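Local coordinates for protein Ves (Pseudomonas fluorescens, PDB 5V00) that is of unknown function but is a bicupin protein involved in histidine utilization, at residues I11-A16 against L157-G162; F148-E153 against G162-L167. One frame throughout, in Å; residues are numbered along the deposited sequence.

Contact 1: I11-A16 against L157-G162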
loop_
_atom_site.group_PDB
_atom_site.type_symbol
_atom_site.label_atom_id
_atom_site.label_comp_id
_atom_site.label_asym_id
_atom_site.label_seq_id
_atom_site.Cartn_x
_atom_site.Cartn_y
_atom_site.Cartn_z
ATOM N N ILE B 11 -6.112 9.139 -5.437
ATOM C CA ILE B 11 -5.575 8.107 -6.314
ATOM C C ILE B 11 -4.299 7.575 -5.751
ATOM O O ILE B 11 -3.414 8.381 -5.351
ATOM C CB ILE B 11 -5.343 8.664 -7.734
ATOM C CG1 ILE B 11 -6.705 9.074 -8.342
ATOM C CG2 ILE B 11 -4.642 7.644 -8.631
ATOM C CD1 ILE B 11 -6.537 10.028 -9.541
ATOM N N SER B 12 -4.169 6.264 -5.666
ATOM C CA SER B 12 -2.925 5.596 -5.270
ATOM C C SER B 12 -2.477 4.668 -6.380
ATOM O O SER B 12 -3.306 4.102 -7.067
ATOM C CB SER B 12 -3.193 4.801 -4.021
ATOM O OG SER B 12 -3.454 5.613 -2.916
ATOM N N VAL B 13 -1.171 4.492 -6.612
ATOM C CA VAL B 13 -0.670 3.538 -7.577
ATOM C C VAL B 13 0.237 2.562 -6.791
ATOM O O VAL B 13 1.195 2.991 -6.110
ATOM C CB VAL B 13 0.079 4.147 -8.767
ATOM C CG1 VAL B 13 0.582 3.082 -9.721
ATOM C CG2 VAL B 13 -0.791 5.195 -9.464
ATOM N N TRP B 14 -0.106 1.264 -6.807
ATOM C CA TRP B 14 0.657 0.204 -6.141
ATOM C C TRP B 14 1.533 -0.371 -7.258
ATOM O O TRP B 14 1.007 -0.934 -8.292
ATOM C CB TRP B 14 -0.283 -0.853 -5.547
ATOM C CG TRP B 14 -1.392 -0.330 -4.703
ATOM C CD1 TRP B 14 -2.736 -0.310 -4.948
ATOM C CD2 TRP B 14 -1.215 0.394 -3.507
ATOM N NE1 TRP B 14 -3.414 0.297 -3.935
ATOM C CE2 TRP B 14 -2.489 0.782 -3.048
ATOM C CE3 TRP B 14 -0.087 0.840 -2.831
ATOM C CZ2 TRP B 14 -2.681 1.557 -1.917
ATOM C CZ3 TRP B 14 -0.279 1.621 -1.679
ATOM C CH2 TRP B 14 -1.587 1.966 -1.241
ATOM N N ARG B 15 2.851 -0.260 -7.134
ATOM C CA ARG B 15 3.725 -0.798 -8.142
ATOM C C ARG B 15 4.164 -2.211 -7.757
ATOM O O ARG B 15 4.555 -2.499 -6.617
ATOM C CB ARG B 15 4.945 0.051 -8.438
ATOM C CG ARG B 15 4.669 1.465 -8.883
ATOM C CD ARG B 15 4.060 1.452 -10.328
ATOM N NE ARG B 15 3.859 2.786 -10.743
ATOM C CZ ARG B 15 3.387 3.136 -11.957
ATOM N NH1 ARG B 15 3.153 2.160 -12.837
ATOM N NH2 ARG B 15 3.120 4.368 -12.230
ATOM N N ALA B 16 4.128 -3.111 -8.708
ATOM C CA ALA B 16 4.367 -4.513 -8.387
ATOM C C ALA B 16 5.825 -4.750 -7.908
ATOM O O ALA B 16 6.117 -5.698 -7.141
ATOM C CB ALA B 16 4.092 -5.417 -9.619
ATOM N N LEU B 157 -6.628 7.401 -15.694
ATOM C CA LEU B 157 -6.566 8.576 -14.822
ATOM C C LEU B 157 -5.224 9.268 -14.835
ATOM O O LEU B 157 -4.748 9.713 -13.813
ATOM C CB LEU B 157 -7.020 8.216 -13.427
ATOM C CG LEU B 157 -8.504 7.930 -13.257
ATOM C CD1 LEU B 157 -8.883 7.187 -12.016
ATOM C CD2 LEU B 157 -9.336 9.215 -13.433
ATOM N N GLY B 158 -4.583 9.331 -15.982
ATOM C CA GLY B 158 -3.333 9.978 -16.173
ATOM C C GLY B 158 -2.117 9.196 -15.778
ATOM O O GLY B 158 -1.009 9.718 -15.886
ATOM N N GLU B 159 -2.299 7.933 -15.338
ATOM C CA GLU B 159 -1.220 7.058 -14.917
ATOM C C GLU B 159 -1.051 5.970 -15.954
ATOM O O GLU B 159 -1.954 5.701 -16.806
ATOM C CB GLU B 159 -1.524 6.493 -13.553
ATOM C CG GLU B 159 -1.744 7.491 -12.464
ATOM C CD GLU B 159 -0.556 8.421 -12.186
ATOM O OE1 GLU B 159 0.561 8.119 -12.554
ATOM O OE2 GLU B 159 -0.853 9.467 -11.573
ATOM N N LYS B 160 0.122 5.382 -15.931
ATOM C CA LYS B 160 0.478 4.286 -16.756
ATOM C C LYS B 160 0.908 3.110 -15.889
ATOM O O LYS B 160 1.903 3.157 -15.139
ATOM C CB LYS B 160 1.624 4.679 -17.698
ATOM C CG LYS B 160 1.208 5.735 -18.705
ATOM C CD LYS B 160 2.366 6.001 -19.669
ATOM C CE LYS B 160 1.890 6.968 -20.752
ATOM N NZ LYS B 160 2.984 7.279 -21.716
ATOM N N LEU B 161 0.175 2.014 -16.002
ATOM C CA LEU B 161 0.398 0.837 -15.232
ATOM C C LEU B 161 1.046 -0.242 -16.068
ATOM O O LEU B 161 0.543 -0.635 -17.134
ATOM C CB LEU B 161 -0.933 0.303 -14.743
ATOM C CG LEU B 161 -1.889 1.251 -14.067
ATOM C CD1 LEU B 161 -3.120 0.471 -13.649
ATOM C CD2 LEU B 161 -1.185 1.763 -12.817
ATOM N N GLY B 162 2.174 -0.776 -15.586
ATOM C CA GLY B 162 2.772 -1.919 -16.165
ATOM C C GLY B 162 2.241 -3.195 -15.613
ATOM O O GLY B 162 1.221 -3.196 -14.870
HETATM O O HOH W 1 1.994 6.426 -14.038
#

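Contact 2: F148-E153 against G162-L167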
loop_
_atom_site.group_PDB
_atom_site.type_symbol
_atom_site.label_atom_id
_atom_site.label_comp_id
_atom_site.label_asym_id
_atom_site.label_seq_id
_atom_site.Cartn_x
_atom_site.Cartn_y
_atom_site.Cartn_z
ATOM N N PHE B 148 -6.299 -3.273 -12.138
ATOM C CA PHE B 148 -5.122 -4.155 -12.068
ATOM C C PHE B 148 -4.688 -4.529 -13.467
ATOM O O PHE B 148 -5.456 -5.142 -14.221
ATOM C CB PHE B 148 -5.486 -5.431 -11.303
ATOM C CG PHE B 148 -4.385 -6.454 -11.226
ATOM C CD1 PHE B 148 -3.335 -6.285 -10.334
ATOM C CD2 PHE B 148 -4.417 -7.595 -12.018
ATOM C CE1 PHE B 148 -2.305 -7.183 -10.279
ATOM C CE2 PHE B 148 -3.381 -8.478 -12.025
ATOM C CZ PHE B 148 -2.345 -8.344 -11.086
ATOM N N SER B 149 -3.488 -4.133 -13.856
ATOM C CA SER B 149 -2.941 -4.341 -15.195
ATOM C C SER B 149 -2.362 -5.732 -15.462
ATOM O O SER B 149 -1.610 -6.242 -14.601
ATOM C CB SER B 149 -1.813 -3.324 -15.443
ATOM O OG SER B 149 -1.166 -3.593 -16.659
ATOM N N VAL B 150 -2.656 -6.305 -16.637
ATOM C CA VAL B 150 -1.941 -7.478 -17.097
ATOM C C VAL B 150 -1.275 -7.169 -18.429
ATOM O O VAL B 150 -1.170 -8.038 -19.276
ATOM C CB VAL B 150 -2.827 -8.755 -17.111
ATOM C CG1 VAL B 150 -3.270 -9.146 -15.697
ATOM C CG2 VAL B 150 -4.017 -8.583 -18.015
ATOM N N ALA B 151 -0.868 -5.920 -18.626
ATOM C CA ALA B 151 -0.275 -5.503 -19.911
ATOM C C ALA B 151 0.891 -4.598 -19.656
ATOM O O ALA B 151 1.047 -4.039 -18.540
ATOM C CB ALA B 151 -1.277 -4.789 -20.780
ATOM N N ASP B 152 1.719 -4.405 -20.692
ATOM C CA ASP B 152 2.848 -3.499 -20.491
ATOM C C ASP B 152 2.454 -2.066 -20.178
ATOM O O ASP B 152 3.191 -1.327 -19.512
ATOM C CB ASP B 152 3.735 -3.482 -21.732
ATOM C CG ASP B 152 4.551 -4.750 -21.892
ATOM O OD1 ASP B 152 4.730 -5.533 -20.972
ATOM O OD2 ASP B 152 5.041 -4.939 -23.001
ATOM N N GLU B 153 1.317 -1.622 -20.710
ATOM C CA GLU B 153 0.849 -0.279 -20.453
ATOM C C GLU B 153 -0.702 -0.214 -20.429
ATOM O O GLU B 153 -1.362 -0.358 -21.452
ATOM C CB GLU B 153 1.361 0.696 -21.497
ATOM C CG GLU B 153 1.057 2.120 -21.171
ATOM C CD GLU B 153 1.666 3.129 -22.133
ATOM O OE1 GLU B 153 0.965 3.534 -23.054
ATOM O OE2 GLU B 153 2.822 3.480 -21.937
ATOM N N GLY B 162 2.174 -0.776 -15.586
ATOM C CA GLY B 162 2.772 -1.919 -16.165
ATOM C C GLY B 162 2.241 -3.195 -15.613
ATOM O O GLY B 162 1.221 -3.196 -14.870
ATOM N N HIS B 163 2.871 -4.351 -15.980
ATOM C CA HIS B 163 2.354 -5.655 -15.577
ATOM C C HIS B 163 2.206 -5.796 -14.082
ATOM O O HIS B 163 3.192 -5.614 -13.333
ATOM C CB HIS B 163 3.227 -6.854 -16.070
ATOM C CG HIS B 163 2.966 -7.255 -17.465
ATOM N ND1 HIS B 163 2.065 -8.249 -17.784
ATOM C CD2 HIS B 163 3.447 -6.779 -18.638
ATOM C CE1 HIS B 163 2.044 -8.392 -19.106
ATOM N NE2 HIS B 163 2.832 -7.487 -19.647
ATOM N N HIS B 164 1.001 -6.003 -13.615
ATOM C CA HIS B 164 0.626 -6.277 -12.226
ATOM C C HIS B 164 0.696 -5.076 -11.302
ATOM O O HIS B 164 0.444 -5.224 -10.117
ATOM C CB HIS B 164 1.375 -7.437 -11.608
ATOM C CG HIS B 164 1.336 -8.660 -12.467
ATOM N ND1 HIS B 164 2.190 -9.735 -12.251
ATOM C CD2 HIS B 164 0.540 -8.990 -13.516
ATOM C CE1 HIS B 164 1.898 -10.685 -13.137
ATOM N NE2 HIS B 164 0.902 -10.269 -13.917
ATOM N N ASP B 165 0.850 -3.893 -11.902
ATOM C CA ASP B 165 0.670 -2.651 -11.163
ATOM C C ASP B 165 -0.845 -2.427 -10.982
ATOM O O ASP B 165 -1.652 -2.948 -11.802
ATOM C CB ASP B 165 1.275 -1.463 -11.927
ATOM C CG ASP B 165 2.793 -1.483 -12.054
ATOM O OD1 ASP B 165 3.489 -2.201 -11.273
ATOM O OD2 ASP B 165 3.296 -0.752 -12.939
ATOM N N CYS B 166 -1.245 -1.718 -9.933
ATOM C CA CYS B 166 -2.668 -1.507 -9.627
ATOM C C CYS B 166 -2.955 -0.085 -9.206
ATOM O O CYS B 166 -2.298 0.407 -8.315
ATOM C CB CYS B 166 -3.033 -2.438 -8.460
ATOM S SG CYS B 166 -4.749 -2.516 -7.994
ATOM N N LEU B 167 -3.928 0.574 -9.844
ATOM C CA LEU B 167 -4.390 1.872 -9.456
ATOM C C LEU B 167 -5.573 1.706 -8.554
ATOM O O LEU B 167 -6.404 0.782 -8.734
ATOM C CB LEU B 167 -4.769 2.643 -10.700
ATOM C CG LEU B 167 -5.230 4.058 -10.432
ATOM C CD1 LEU B 167 -4.671 5.039 -11.427
ATOM C CD2 LEU B 167 -6.731 4.149 -10.329
#

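Contact 1: I11-A16 against L157-G162
Two edge strands of the C-terminal cupin sandwich meet here through side chains. Strand 10-14, from the start of the chain, borders the five-stranded sheet, and strand 159-161 borders the four-stranded one; the two segments run nearly parallel, 5° apart, with no backbone hydrogen bonds between them. The apolar part follows a two-residue rhythm. Ile-11 brings CD1 to CB of Leu-157, and Val-13 divides its branches between two partners. CG1 of Val-13, anti to the backbone N, reaches CD2 of Leu-161 at 3.8 Å, while CG2 of Val-13, on the side of the backbone N, rests against CG of Glu-159 at 3.9 Å. Both side chains cross Val-13 obliquely, and Leu-167 of strand 166-170, the sheet neighbour of strand 10-14, touches Ile-11, Glu-159 and Leu-161.

The polar part belongs to Arg-15. Its chain bends at chi2 (-70°) and then runs out straight, which brings one face of the guanidinium over CG1 of Val-13, a methyl lying toward the rim of that face. From NH1 of Arg-15 a nearly straight bond of 2.8 Å goes to Lys-160 O, lying in both the carbonyl and the guanidinium planes; NH2 adds a weak second bond to the same oxygen. The group is held elsewhere too, by a salt bridge from NH1 to Asp-165 and a bond from NE to Ala-38 O of the second subunit. An alanine here would remove all these donors and would probably loosen both the join between the two edge strands and this part of the subunit interface.

Opposite charge is met indirectly: water 1 accepts from Arg-15 NH2 at 3.0 Å and from Lys-160 N at 2.9 Å, and donates to Glu-159 OE1 at 2.7 Å.

Contact 2: F148-E153 against G162-L167
Antiparallel strands 144-149 and 166-170 of the cupin sandwich part company here, Phe-148 and Cys-166 forming a non-hydrogen-bonded pair and a type II turn from Gly-162 to Asp-165 leading into the second strand. Ser-149 N meets Asp-165 O almost along the C=O axis, and His-164 N returns a bond of 2.8 Å to Ser-149 O from above the carbonyl plane.

With CG anti to the backbone N (chi1 177°), the ring of Phe-148 reaches the turn at His-164, CE1 of Phe-148 lying 3.4 Å from His-164 O. The His-164 side chain points the same way beside it, the rings tilted by only 12° but slid so far apart that they barely overlap; CZ of Phe-148 touches CD2 of His-164 at 3.8 Å. Ile-51 and Ile-73 pack on both side chains, and Phe-116 stacks on Phe-148.

Ser-149 also holds OG anti to its N, where it accepts a straight bond of 3.1 Å from Ala-151 N, an ST turn that bends the departing chain. His-163, with CG on the side of its own N, lays one ring face over Ala-151 C. The carboxylate of Asp-152 comes to the edge of that ring, the two planes 73° apart, with OD1 of Asp-152 lying 2.9 Å from CD2 of His-163.

From the N terminus, the chain supplies strand 10-14 as an edge of the five-stranded sheet of the C-terminal cupin, then builds the first cupin unit and most of the second before contact 1 closes a loop of 140 residues. Contact 2 closes one of eight, holding strands 154-156 and 159-161. Because 148-153 lies between the two segments of contact 1 and 162-167 runs on past the second, the contacts, their centres about 8 Å apart, cross; 157-162 and 162-167 share Gly-162. Probable hydrogen bonds link them: Ala-16 N to Asp-165 OD1 and Trp-14 N to Cys-166 O, each 2.8 Å. Together they join this edge and strands 144-149 and 166-170 to edge strand 159-161 of the four-stranded sheet.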